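Local coordinates for putative gdp-fucose protein o-fucosyltransferase 1 (Caenorhabditis elegans, PDB 3ZY2) that belongs to the GDP-fucose protein O-fucosyltransferase family, of the GT-B fold class, and holds guanosine-5'-diphosphate in a pocket of this structure, at residues N22-F27 and V340-D345; A176-K181 and V333-H338; G29-A34 and W185-Y190. All coordinates share one frame; numbering follows the deposited sequence.

Contact 1. Residues N22-F27 and V340-D345; sequences NQVDQF and VKRERD. With GDP (guanosine-5'-diphosphate), chain C.
Arg342 reaches across from helix 335-346 to Asp25 and Val24 on helix 20-37. Its NH1 lies 2.8 Å from OD1 of Asp25. The pair is a salt bridge, but its hydrogen bond is weak, since the N-H...O angle is only 124°. The carboxylate and guanidinium planes are just 14° apart, although OD1 approaches the guanidinium obliquely.

The long reach is made by the arginine. CG of Arg342 sits anti to the carbonyl carbon, and the chain then runs extended before bending at chi3 (-56°). The bend brings NH1 to Asp25 and NH2 to Val24. Val24 CG1 lies 3.7 Å from Arg342 NH2, near the plane of the guanidinium and at its edge. On Asp25, CG is roughly anti to the backbone N, and its carboxylate end comes nearer to helix 335-346 than its CB direction suggests.

Both charged groups have further partners. Asp25 OD1 is also hydrogen-bonded to Ser180 OG, the stronger of its two links. Arg342 NE binds Gln188 OE1, which helps fix the turn of the guanidinium. The groups are buried, so pairing probably offsets the cost of placing charge there.

One turn before Asp25, the backbone N of Asn22 donates to O2A of the GDP at 3.2 Å. Gly21 N binds the ligand too. The start of a helix placed against a diphosphate, with a second helix joined to it by the salt bridge, fits the nucleotide site between the two Rossmann-like domains of a GT-B fold.

Contact 2. Residues A176-K181 and V333-H338; sequences APFPSK and VSTFSH. With GDP (guanosine-5'-diphosphate), chain C.
Phe178 and Thr335 approach from opposite directions and meet lightly. Phe178 CE1 stops 4.2 Å from Thr335 CG2, and the methyl lies oblique to the ring. The second touch is equally light: the hydroxyl end of Ser180 lies near the His338 ring. The hydrogen bonds of Ser180 OG go to Asp25 and Trp185. On the loop 176-181, a cis peptide bond precedes Pro179. Its CG rests over one face of the Phe178 ring, toward the rim. Beyond Ser180 the loop leads to exposed Lys181.

The tight part belongs to residues 333-338 and the GDP. Thr335 grips the outer phosphate twice: OG1 donates to O2B, modelled at 2.5 Å, a doubtfully short length, and the backbone N donates to the same oxygen at 3.0 Å. With chi1 at 63°, OG1 stands between the backbone N and the carbonyl carbon, so hydroxyl and N-H can serve one oxygen. Ser334 OG donates to O1B at 2.7 Å. Ser334 OG is also the N-cap acceptor of helix 335-346, taking Ser337 N at 3.3 Å and, weakly, Phe336 N. Phe336 lays one ring face against the guanine, with N7 3.6 Å above the plane.

A manganese ion lies about 5 Å from the Thr335 side chain. Polar atoms thus hold the phosphates, while across the two segments the Thr335 methyl has one light carbon contact, to Phe178 CE1. The helix start, with Thr335 N turned to the diphosphate, would probably help to balance the ligand's negative charge.

Contact 3. Residues G29-A34 and W185-Y190; sequences GVLAFA and WSIQKY
Ile187 supplies every close touch on the side of residues 185-190, and it meets Leu31 and Ala32 of helix 20-37. Its CB points toward the helix and splits into two branches. The short branch ends in CG2. This methyl lies 3.8 Å from Leu31 CD1 and 4.1 Å from Leu31 CB, so it touches the leucine at both its base and one branch tip. The long branch passes through CG1 to CD1, which stands 3.8 Å from Ala32 CB.

The torsions explain the division. CG1 is anti to the carbonyl carbon (chi1 -61°), and the chain is extended from there (chi2 175°). CD1 is thereby carried on to Ala32, while CG2 stays at Leu31. The leucine and isoleucine side chains run obliquely to each other. All the contacts here are between carbons.

The nearest CA atoms, of Leu31 and Ile187, are 8.0 Å apart. Residues 186-190 form a short 3-10 segment. The CB of Gln188 points away from helix 20-37, and its side chain packs on Ile339 of helix 335-346. Around the pair, Tyr71 packs on both Ala32 and Ile187, and Leu41 of strand 40-42 touches Leu31.

This is plain apolar packing. It seats a connecting segment, on its way to helix 195-208, against a helix that covers the parallel six-stranded sheet of a Rossmann-like domain.

In the fold
All three contacts cluster close to the centre of the folded chain. Centres of contacts 1 and 2 are about 7 Å apart, those of 1 and 3 about 9 Å, and those of 2 and 3 about 12 Å. Contacts 1 and 3 share helix 20-37; contacts 1 and 2 share helix 335-346. Along the sequence come 22-27, 29-34, 176-181, 185-190, 333-338 and 340-345. Contact 1 therefore joins the two ends of this series, while contacts 2 and 3 alternate within it. The region 176-190 lies between the two helices and touches both. The cluster probably helps to join the six-stranded and five-stranded parallel sheet regions, with GDP beside contacts 1 and 2.

Contact 1. Residues N22-F27 and V340-D345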
loop_
_atom_site.group_PDB
_atom_site.type_symbol
_atom_site.label_atom_id
_atom_site.label_comp_id
_atom_site.label_asym_id
_atom_site.label_seq_id
_atom_site.Cartn_x
_atom_site.Cartn_y
_atom_site.Cartn_z
ATOM N N ASN A 22 3.815 -14.527 -10.287
ATOM C CA ASN A 22 3.888 -13.244 -9.563
ATOM C C ASN A 22 4.921 -13.275 -8.430
ATOM O O ASN A 22 5.654 -12.296 -8.214
ATOM C CB ASN A 22 2.522 -12.855 -8.946
ATOM C CG ASN A 22 1.423 -12.516 -9.974
ATOM O OD1 ASN A 22 0.323 -12.129 -9.563
ATOM N ND2 ASN A 22 1.690 -12.669 -11.267
ATOM N N GLN A 23 5.018 -14.408 -7.737
ATOM C CA GLN A 23 5.903 -14.537 -6.586
ATOM C C GLN A 23 7.348 -14.483 -7.044
ATOM O O GLN A 23 8.183 -13.799 -6.424
ATOM C CB GLN A 23 5.659 -15.856 -5.886
ATOM C CG GLN A 23 4.286 -15.925 -5.223
ATOM C CD GLN A 23 3.930 -17.323 -4.818
ATOM O OE1 GLN A 23 4.799 -18.112 -4.418
ATOM N NE2 GLN A 23 2.627 -17.667 -4.937
ATOM N N VAL A 24 7.657 -15.206 -8.128
ATOM C CA VAL A 24 9.013 -15.187 -8.673
ATOM C C VAL A 24 9.347 -13.791 -9.201
ATOM O O VAL A 24 10.448 -13.306 -8.999
ATOM C CB VAL A 24 9.202 -16.251 -9.769
ATOM C CG1 VAL A 24 10.579 -16.130 -10.422
ATOM C CG2 VAL A 24 9.046 -17.652 -9.161
ATOM N N ASP A 25 8.384 -13.145 -9.867
ATOM C CA ASP A 25 8.570 -11.796 -10.438
ATOM C C ASP A 25 8.999 -10.790 -9.351
ATOM O O ASP A 25 9.964 -10.028 -9.530
ATOM C CB ASP A 25 7.277 -11.381 -11.148
ATOM C CG ASP A 25 7.519 -10.427 -12.279
ATOM O OD1 ASP A 25 8.494 -10.629 -13.038
ATOM O OD2 ASP A 25 6.737 -9.474 -12.403
ATOM N N GLN A 26 8.333 -10.845 -8.200
ATOM C CA GLN A 26 8.694 -9.948 -7.094
ATOM C C GLN A 26 9.979 -10.428 -6.419
ATOM O O GLN A 26 10.800 -9.614 -5.997
ATOM C CB GLN A 26 7.548 -9.856 -6.078
ATOM C CG GLN A 26 6.390 -9.004 -6.575
ATOM C CD GLN A 26 5.492 -8.576 -5.433
ATOM O OE1 GLN A 26 4.815 -9.401 -4.838
ATOM N NE2 GLN A 26 5.496 -7.283 -5.113
ATOM N N PHE A 27 10.195 -11.740 -6.344
ATOM C CA PHE A 27 11.409 -12.287 -5.702
ATOM C C PHE A 27 12.713 -11.782 -6.363
ATOM O O PHE A 27 13.664 -11.454 -5.671
ATOM C CB PHE A 27 11.305 -13.828 -5.693
ATOM C CG PHE A 27 12.497 -14.529 -5.158
ATOM C CD1 PHE A 27 13.114 -14.152 -3.968
ATOM C CD2 PHE A 27 12.972 -15.655 -5.820
ATOM C CE1 PHE A 27 14.238 -14.864 -3.483
ATOM C CE2 PHE A 27 14.073 -16.373 -5.332
ATOM C CZ PHE A 27 14.715 -15.953 -4.155
ATOM N N VAL A 340 9.885 -18.517 -17.980
ATOM C CA VAL A 340 10.553 -19.285 -19.032
ATOM C C VAL A 340 11.387 -18.354 -19.916
ATOM O O VAL A 340 12.534 -18.669 -20.232
ATOM C CB VAL A 340 9.570 -20.036 -19.935
ATOM C CG1 VAL A 340 10.343 -20.890 -20.944
ATOM C CG2 VAL A 340 8.641 -20.924 -19.132
ATOM N N LYS A 341 10.799 -17.237 -20.338
ATOM C CA LYS A 341 11.504 -16.272 -21.193
ATOM C C LYS A 341 12.809 -15.818 -20.538
ATOM O O LYS A 341 13.866 -15.842 -21.193
ATOM C CB LYS A 341 10.603 -15.052 -21.469
ATOM C CG LYS A 341 11.259 -13.963 -22.314
ATOM C CD LYS A 341 11.715 -14.535 -23.663
ATOM C CE LYS A 341 11.969 -13.461 -24.724
ATOM N NZ LYS A 341 12.955 -12.408 -24.296
ATOM N N ARG A 342 12.759 -15.436 -19.261
ATOM C CA ARG A 342 13.969 -14.996 -18.553
ATOM C C ARG A 342 15.012 -16.102 -18.387
ATOM O O ARG A 342 16.228 -15.845 -18.484
ATOM C CB ARG A 342 13.608 -14.422 -17.178
ATOM C CG ARG A 342 12.781 -13.148 -17.275
ATOM C CD ARG A 342 12.579 -12.490 -15.906
ATOM N NE ARG A 342 11.977 -13.402 -14.934
ATOM C CZ ARG A 342 10.759 -13.254 -14.422
ATOM N NH1 ARG A 342 9.979 -12.243 -14.793
ATOM N NH2 ARG A 342 10.337 -14.115 -13.507
ATOM N N GLU A 343 14.544 -17.320 -18.131
ATOM C CA GLU A 343 15.469 -18.436 -17.994
ATOM C C GLU A 343 16.170 -18.668 -19.328
ATOM O O GLU A 343 17.405 -18.817 -19.396
ATOM C CB GLU A 343 14.738 -19.697 -17.509
ATOM C CG GLU A 343 15.728 -20.876 -17.388
ATOM C CD GLU A 343 15.163 -22.092 -16.674
ATOM O OE1 GLU A 343 14.141 -21.936 -15.990
ATOM O OE2 GLU A 343 15.783 -23.176 -16.772
ATOM N N ARG A 344 15.391 -18.662 -20.393
ATOM C CA ARG A 344 15.960 -18.880 -21.725
ATOM C C ARG A 344 16.893 -17.752 -22.128
ATOM O O ARG A 344 17.912 -17.988 -22.779
ATOM C CB ARG A 344 14.857 -19.072 -22.752
ATOM C CG ARG A 344 14.079 -20.361 -22.477
ATOM C CD ARG A 344 12.959 -20.556 -23.524
ATOM N NE ARG A 344 13.484 -20.834 -24.882
ATOM C CZ ARG A 344 13.952 -22.017 -25.274
ATOM N NH1 ARG A 344 13.959 -23.049 -24.429
ATOM N NH2 ARG A 344 14.417 -22.175 -26.519
ATOM N N ASP A 345 16.579 -16.539 -21.702
ATOM C CA ASP A 345 17.445 -15.403 -22.016
ATOM C C ASP A 345 18.752 -15.408 -21.231
ATOM O O ASP A 345 19.778 -14.949 -21.749
ATOM C CB ASP A 345 16.702 -14.130 -21.667
ATOM C CG ASP A 345 15.656 -13.734 -22.704
ATOM O OD1 ASP A 345 15.614 -14.306 -23.823
ATOM O OD2 ASP A 345 14.898 -12.779 -22.398
HETATM P PB GDP C . -0.040 -15.563 -14.578
HETATM O O1B GDP C . 0.035 -16.582 -15.655
HETATM O O2B GDP C . 0.812 -14.268 -14.386
HETATM O O3B GDP C . -1.286 -15.758 -13.517
HETATM O O3A GDP C . 0.946 -16.688 -13.731
HETATM P PA GDP C . 0.958 -16.949 -12.033
HETATM O O1A GDP C . 2.113 -18.219 -12.332
HETATM O O2A GDP C . 1.150 -15.974 -11.151
HETATM O "O5'" GDP C . -0.752 -17.480 -12.138
HETATM C "C5'" GDP C . -0.474 -18.554 -12.799
HETATM C "C4'" GDP C . -0.912 -19.797 -12.526
HETATM O "O4'" GDP C . -1.871 -20.671 -12.967
HETATM C "C3'" GDP C . 0.287 -20.483 -12.391
HETATM O "O3'" GDP C . 1.281 -20.666 -10.979
HETATM C "C2'" GDP C . -0.115 -22.623 -12.123
HETATM O "O2'" GDP C . -0.500 -22.665 -10.822
HETATM C "C1'" GDP C . -1.229 -22.318 -13.109
HETATM N N9 GDP C . -0.703 -22.412 -14.277
HETATM C C8 GDP C . -0.509 -21.088 -15.518
HETATM N N7 GDP C . 0.040 -21.997 -16.259
HETATM C C5 GDP C . 0.285 -23.235 -16.083
HETATM C C6 GDP C . 0.929 -24.727 -16.700
HETATM O O6 GDP C . 1.325 -24.505 -17.748
HETATM N N1 GDP C . 0.777 -25.448 -15.915
HETATM C C2 GDP C . 0.350 -25.695 -14.774
HETATM N N2 GDP C . 0.306 -26.505 -14.194
HETATM N N3 GDP C . -0.330 -24.642 -13.818
HETATM C C4 GDP C . -0.296 -23.439 -14.615
#

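Contact 2. Residues A176-K181 and V333-H338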
loop_
_atom_site.group_PDB
_atom_site.type_symbol
_atom_site.label_atom_id
_atom_site.label_comp_id
_atom_site.label_asym_id
_atom_site.label_seq_id
_atom_site.Cartn_x
_atom_site.Cartn_y
_atom_site.Cartn_z
ATOM N N ALA A 176 9.437 -5.036 -3.501
ATOM C CA ALA A 176 9.859 -5.097 -4.901
ATOM C C ALA A 176 8.722 -4.668 -5.802
ATOM O O ALA A 176 7.562 -4.898 -5.486
ATOM C CB ALA A 176 10.253 -6.513 -5.267
ATOM N N PRO A 177 9.041 -4.080 -6.959
ATOM C CA PRO A 177 7.986 -3.739 -7.904
ATOM C C PRO A 177 7.256 -4.940 -8.470
ATOM O O PRO A 177 7.795 -6.053 -8.532
ATOM C CB PRO A 177 8.748 -3.056 -9.050
ATOM C CG PRO A 177 9.961 -2.544 -8.448
ATOM C CD PRO A 177 10.341 -3.516 -7.367
ATOM N N PHE A 178 6.013 -4.710 -8.871
ATOM C CA PHE A 178 5.280 -5.650 -9.674
ATOM C C PHE A 178 4.441 -4.888 -10.671
ATOM O O PHE A 178 3.748 -3.951 -10.290
ATOM C CB PHE A 178 4.356 -6.527 -8.830
ATOM C CG PHE A 178 3.539 -7.466 -9.663
ATOM C CD1 PHE A 178 4.093 -8.666 -10.108
ATOM C CD2 PHE A 178 2.265 -7.113 -10.097
ATOM C CE1 PHE A 178 3.362 -9.549 -10.920
ATOM C CE2 PHE A 178 1.510 -7.987 -10.897
ATOM C CZ PHE A 178 2.072 -9.211 -11.320
ATOM N N PRO A 179 4.498 -5.265 -11.950
ATOM C CA PRO A 179 5.389 -6.262 -12.566
ATOM C C PRO A 179 6.867 -5.878 -12.427
ATOM O O PRO A 179 7.192 -4.707 -12.213
ATOM C CB PRO A 179 4.959 -6.217 -14.045
ATOM C CG PRO A 179 3.530 -5.719 -13.985
ATOM C CD PRO A 179 3.587 -4.668 -12.949
ATOM N N SER A 180 7.761 -6.858 -12.545
ATOM C CA SER A 180 9.193 -6.574 -12.396
ATOM C C SER A 180 9.715 -5.602 -13.449
ATOM O O SER A 180 9.227 -5.564 -14.594
ATOM C CB SER A 180 10.016 -7.862 -12.485
ATOM O OG SER A 180 9.766 -8.513 -13.724
ATOM N N LYS A 181 10.732 -4.856 -13.054
ATOM C CA LYS A 181 11.428 -3.953 -13.964
ATOM C C LYS A 181 12.460 -4.706 -14.779
ATOM O O LYS A 181 13.091 -5.649 -14.287
ATOM C CB LYS A 181 12.084 -2.822 -13.183
ATOM C CG LYS A 181 11.095 -2.009 -12.346
ATOM C CD LYS A 181 11.672 -0.677 -11.902
ATOM C CE LYS A 181 10.636 0.085 -11.075
ATOM N NZ LYS A 181 10.956 1.533 -10.898
ATOM N N VAL A 333 1.498 -12.071 -21.902
ATOM C CA VAL A 333 0.925 -11.426 -20.711
ATOM C C VAL A 333 1.223 -12.224 -19.435
ATOM O O VAL A 333 1.260 -11.700 -18.332
ATOM C CB VAL A 333 -0.612 -11.165 -20.895
ATOM C CG1 VAL A 333 -1.222 -10.531 -19.654
ATOM C CG2 VAL A 333 -0.832 -10.310 -22.109
ATOM N N SER A 334 1.474 -13.512 -19.584
ATOM C CA SER A 334 1.599 -14.358 -18.412
ATOM C C SER A 334 2.962 -14.236 -17.728
ATOM O O SER A 334 4.027 -14.437 -18.360
ATOM C CB SER A 334 1.359 -15.800 -18.814
ATOM O OG SER A 334 1.664 -16.669 -17.749
ATOM N N THR A 335 2.937 -13.990 -16.424
ATOM C CA THR A 335 4.188 -13.992 -15.655
ATOM C C THR A 335 4.782 -15.397 -15.505
ATOM O O THR A 335 5.963 -15.546 -15.181
ATOM C CB THR A 335 4.060 -13.359 -14.253
ATOM O OG1 THR A 335 3.148 -14.137 -13.461
ATOM C CG2 THR A 335 3.572 -11.923 -14.371
ATOM N N PHE A 336 3.956 -16.420 -15.729
ATOM C CA PHE A 336 4.413 -17.802 -15.740
ATOM C C PHE A 336 5.282 -18.043 -16.995
ATOM O O PHE A 336 6.407 -18.549 -16.911
ATOM C CB PHE A 336 3.176 -18.704 -15.650
ATOM C CG PHE A 336 3.468 -20.155 -15.408
ATOM C CD1 PHE A 336 3.575 -20.647 -14.100
ATOM C CD2 PHE A 336 3.529 -21.056 -16.473
ATOM C CE1 PHE A 336 3.816 -22.012 -13.874
ATOM C CE2 PHE A 336 3.739 -22.436 -16.247
ATOM C CZ PHE A 336 3.877 -22.905 -14.961
ATOM N N SER A 337 4.772 -17.629 -18.161
ATOM C CA SER A 337 5.602 -17.603 -19.377
ATOM C C SER A 337 6.856 -16.762 -19.167
ATOM O O SER A 337 7.913 -17.090 -19.720
ATOM C CB SER A 337 4.831 -17.065 -20.596
ATOM O OG SER A 337 4.116 -18.097 -21.287
ATOM N N HIS A 338 6.746 -15.696 -18.359
ATOM C CA HIS A 338 7.884 -14.754 -18.214
ATOM C C HIS A 338 9.049 -15.440 -17.500
ATOM O O HIS A 338 10.212 -15.194 -17.827
ATOM C CB HIS A 338 7.436 -13.474 -17.488
ATOM C CG HIS A 338 8.343 -12.279 -17.650
ATOM N ND1 HIS A 338 9.475 -12.217 -18.445
ATOM C CD2 HIS A 338 8.219 -11.054 -17.086
ATOM C CE1 HIS A 338 10.006 -11.004 -18.350
ATOM N NE2 HIS A 338 9.270 -10.289 -17.522
HETATM P PB GDP C . -0.040 -15.563 -14.578
HETATM O O1B GDP C . 0.035 -16.582 -15.655
HETATM O O2B GDP C . 0.812 -14.268 -14.386
HETATM O O3B GDP C . -1.286 -15.758 -13.517
HETATM O O3A GDP C . 0.946 -16.688 -13.731
HETATM P PA GDP C . 0.958 -16.949 -12.033
HETATM O O1A GDP C . 2.113 -18.219 -12.332
HETATM O O2A GDP C . 1.150 -15.974 -11.151
HETATM O "O5'" GDP C . -0.752 -17.480 -12.138
HETATM C "C5'" GDP C . -0.474 -18.554 -12.799
HETATM C "C4'" GDP C . -0.912 -19.797 -12.526
HETATM O "O4'" GDP C . -1.871 -20.671 -12.967
HETATM C "C3'" GDP C . 0.287 -20.483 -12.391
HETATM O "O3'" GDP C . 1.281 -20.666 -10.979
HETATM C "C2'" GDP C . -0.115 -22.623 -12.123
HETATM O "O2'" GDP C . -0.500 -22.665 -10.822
HETATM C "C1'" GDP C . -1.229 -22.318 -13.109
HETATM N N9 GDP C . -0.703 -22.412 -14.277
HETATM C C8 GDP C . -0.509 -21.088 -15.518
HETATM N N7 GDP C . 0.040 -21.997 -16.259
HETATM C C5 GDP C . 0.285 -23.235 -16.083
HETATM C C6 GDP C . 0.929 -24.727 -16.700
HETATM O O6 GDP C . 1.325 -24.505 -17.748
HETATM N N1 GDP C . 0.777 -25.448 -15.915
HETATM C C2 GDP C . 0.350 -25.695 -14.774
HETATM N N2 GDP C . 0.306 -26.505 -14.194
HETATM N N3 GDP C . -0.330 -24.642 -13.818
HETATM C C4 GDP C . -0.296 -23.439 -14.615
#

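Contact 3. Residues G29-A34 and W185-Y190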
loop_
_atom_site.group_PDB
_atom_site.type_symbol
_atom_site.label_atom_id
_atom_site.label_comp_id
_atom_site.label_asym_id
_atom_site.label_seq_id
_atom_site.Cartn_x
_atom_site.Cartn_y
_atom_site.Cartn_z
ATOM N N GLY A 29 13.155 -8.854 -7.728
ATOM C CA GLY A 29 13.333 -7.499 -7.162
ATOM C C GLY A 29 13.806 -7.524 -5.724
ATOM O O GLY A 29 14.634 -6.714 -5.311
ATOM N N VAL A 30 13.312 -8.488 -4.952
ATOM C CA VAL A 30 13.753 -8.586 -3.559
ATOM C C VAL A 30 15.218 -9.000 -3.440
ATOM O O VAL A 30 15.956 -8.491 -2.594
ATOM C CB VAL A 30 12.840 -9.495 -2.692
ATOM C CG1 VAL A 30 13.344 -9.473 -1.252
ATOM C CG2 VAL A 30 11.358 -9.059 -2.742
ATOM N N LEU A 31 15.653 -9.907 -4.306
ATOM C CA LEU A 31 17.060 -10.290 -4.337
ATOM C C LEU A 31 17.948 -9.062 -4.556
ATOM O O LEU A 31 18.937 -8.891 -3.837
ATOM C CB LEU A 31 17.291 -11.329 -5.427
ATOM C CG LEU A 31 16.918 -12.764 -5.020
ATOM C CD1 LEU A 31 16.682 -13.629 -6.245
ATOM C CD2 LEU A 31 17.987 -13.405 -4.156
ATOM N N ALA A 32 17.566 -8.219 -5.517
ATOM C CA ALA A 32 18.328 -6.990 -5.815
ATOM C C ALA A 32 18.329 -6.041 -4.609
ATOM O O ALA A 32 19.374 -5.450 -4.252
ATOM C CB ALA A 32 17.772 -6.323 -7.041
ATOM N N PHE A 33 17.158 -5.906 -3.979
ATOM C CA PHE A 33 17.001 -5.075 -2.786
ATOM C C PHE A 33 17.911 -5.523 -1.636
ATOM O O PHE A 33 18.594 -4.689 -1.016
ATOM C CB PHE A 33 15.525 -5.095 -2.386
ATOM C CG PHE A 33 15.206 -4.341 -1.106
ATOM C CD1 PHE A 33 15.229 -2.949 -1.080
ATOM C CD2 PHE A 33 14.824 -5.021 0.049
ATOM C CE1 PHE A 33 14.905 -2.249 0.090
ATOM C CE2 PHE A 33 14.496 -4.316 1.232
ATOM C CZ PHE A 33 14.530 -2.937 1.235
ATOM N N ALA A 34 17.946 -6.831 -1.359
ATOM C CA ALA A 34 18.770 -7.382 -0.277
ATOM C C ALA A 34 20.251 -7.139 -0.542
ATOM O O ALA A 34 20.994 -6.774 0.370
ATOM C CB ALA A 34 18.502 -8.877 -0.077
ATOM N N TRP A 185 15.513 -8.558 -14.550
ATOM C CA TRP A 185 15.177 -9.795 -15.274
ATOM C C TRP A 185 16.377 -10.747 -15.354
ATOM O O TRP A 185 16.187 -11.982 -15.274
ATOM C CB TRP A 185 14.623 -9.540 -16.672
ATOM C CG TRP A 185 13.316 -8.835 -16.679
ATOM C CD1 TRP A 185 12.421 -8.742 -15.640
ATOM C CD2 TRP A 185 12.702 -8.193 -17.796
ATOM N NE1 TRP A 185 11.310 -8.017 -16.033
ATOM C CE2 TRP A 185 11.461 -7.672 -17.352
ATOM C CE3 TRP A 185 13.101 -7.961 -19.124
ATOM C CZ2 TRP A 185 10.606 -6.954 -18.196
ATOM C CZ3 TRP A 185 12.261 -7.245 -19.953
ATOM C CH2 TRP A 185 11.024 -6.743 -19.489
ATOM N N SER A 186 17.591 -10.209 -15.493
ATOM C CA SER A 186 18.777 -11.052 -15.565
ATOM C C SER A 186 19.073 -11.848 -14.300
ATOM O O SER A 186 19.805 -12.823 -14.349
ATOM C CB SER A 186 19.995 -10.207 -15.972
ATOM O OG SER A 186 20.274 -9.266 -14.960
ATOM N N ILE A 187 18.472 -11.463 -13.166
ATOM C CA ILE A 187 18.657 -12.216 -11.931
ATOM C C ILE A 187 18.091 -13.645 -12.050
ATOM O O ILE A 187 18.505 -14.528 -11.307
ATOM C CB ILE A 187 18.097 -11.410 -10.716
ATOM C CG1 ILE A 187 18.874 -10.097 -10.620
ATOM C CG2 ILE A 187 18.198 -12.204 -9.375
ATOM C CD1 ILE A 187 18.342 -9.144 -9.542
ATOM N N GLN A 188 17.190 -13.883 -13.014
ATOM C CA GLN A 188 16.684 -15.231 -13.244
ATOM C C GLN A 188 17.818 -16.233 -13.529
ATOM O O GLN A 188 17.669 -17.430 -13.294
ATOM C CB GLN A 188 15.674 -15.212 -14.388
ATOM C CG GLN A 188 14.861 -16.520 -14.537
ATOM C CD GLN A 188 13.624 -16.591 -13.642
ATOM O OE1 GLN A 188 12.845 -15.638 -13.548
ATOM N NE2 GLN A 188 13.418 -17.741 -12.993
ATOM N N LYS A 189 18.972 -15.720 -13.981
ATOM C CA LYS A 189 20.170 -16.565 -14.192
ATOM C C LYS A 189 20.490 -17.405 -12.933
ATOM O O LYS A 189 20.959 -18.551 -13.015
ATOM C CB LYS A 189 21.367 -15.675 -14.573
ATOM C CG LYS A 189 22.688 -16.393 -14.609
ATOM C CD LYS A 189 23.799 -15.428 -14.993
ATOM C CE LYS A 189 25.126 -15.827 -14.365
ATOM N NZ LYS A 189 25.601 -17.172 -14.803
ATOM N N TYR A 190 20.180 -16.826 -11.771
ATOM C CA TYR A 190 20.555 -17.397 -10.485
ATOM C C TYR A 190 19.461 -18.231 -9.863
ATOM O O TYR A 190 19.624 -18.712 -8.744
ATOM C CB TYR A 190 21.007 -16.291 -9.516
ATOM C CG TYR A 190 22.137 -15.477 -10.077
ATOM C CD1 TYR A 190 23.423 -15.969 -10.051
ATOM C CD2 TYR A 190 21.901 -14.241 -10.656
ATOM C CE1 TYR A 190 24.483 -15.236 -10.579
ATOM C CE2 TYR A 190 22.946 -13.488 -11.173
ATOM C CZ TYR A 190 24.225 -14.008 -11.134
ATOM O OH TYR A 190 25.265 -13.272 -11.649
#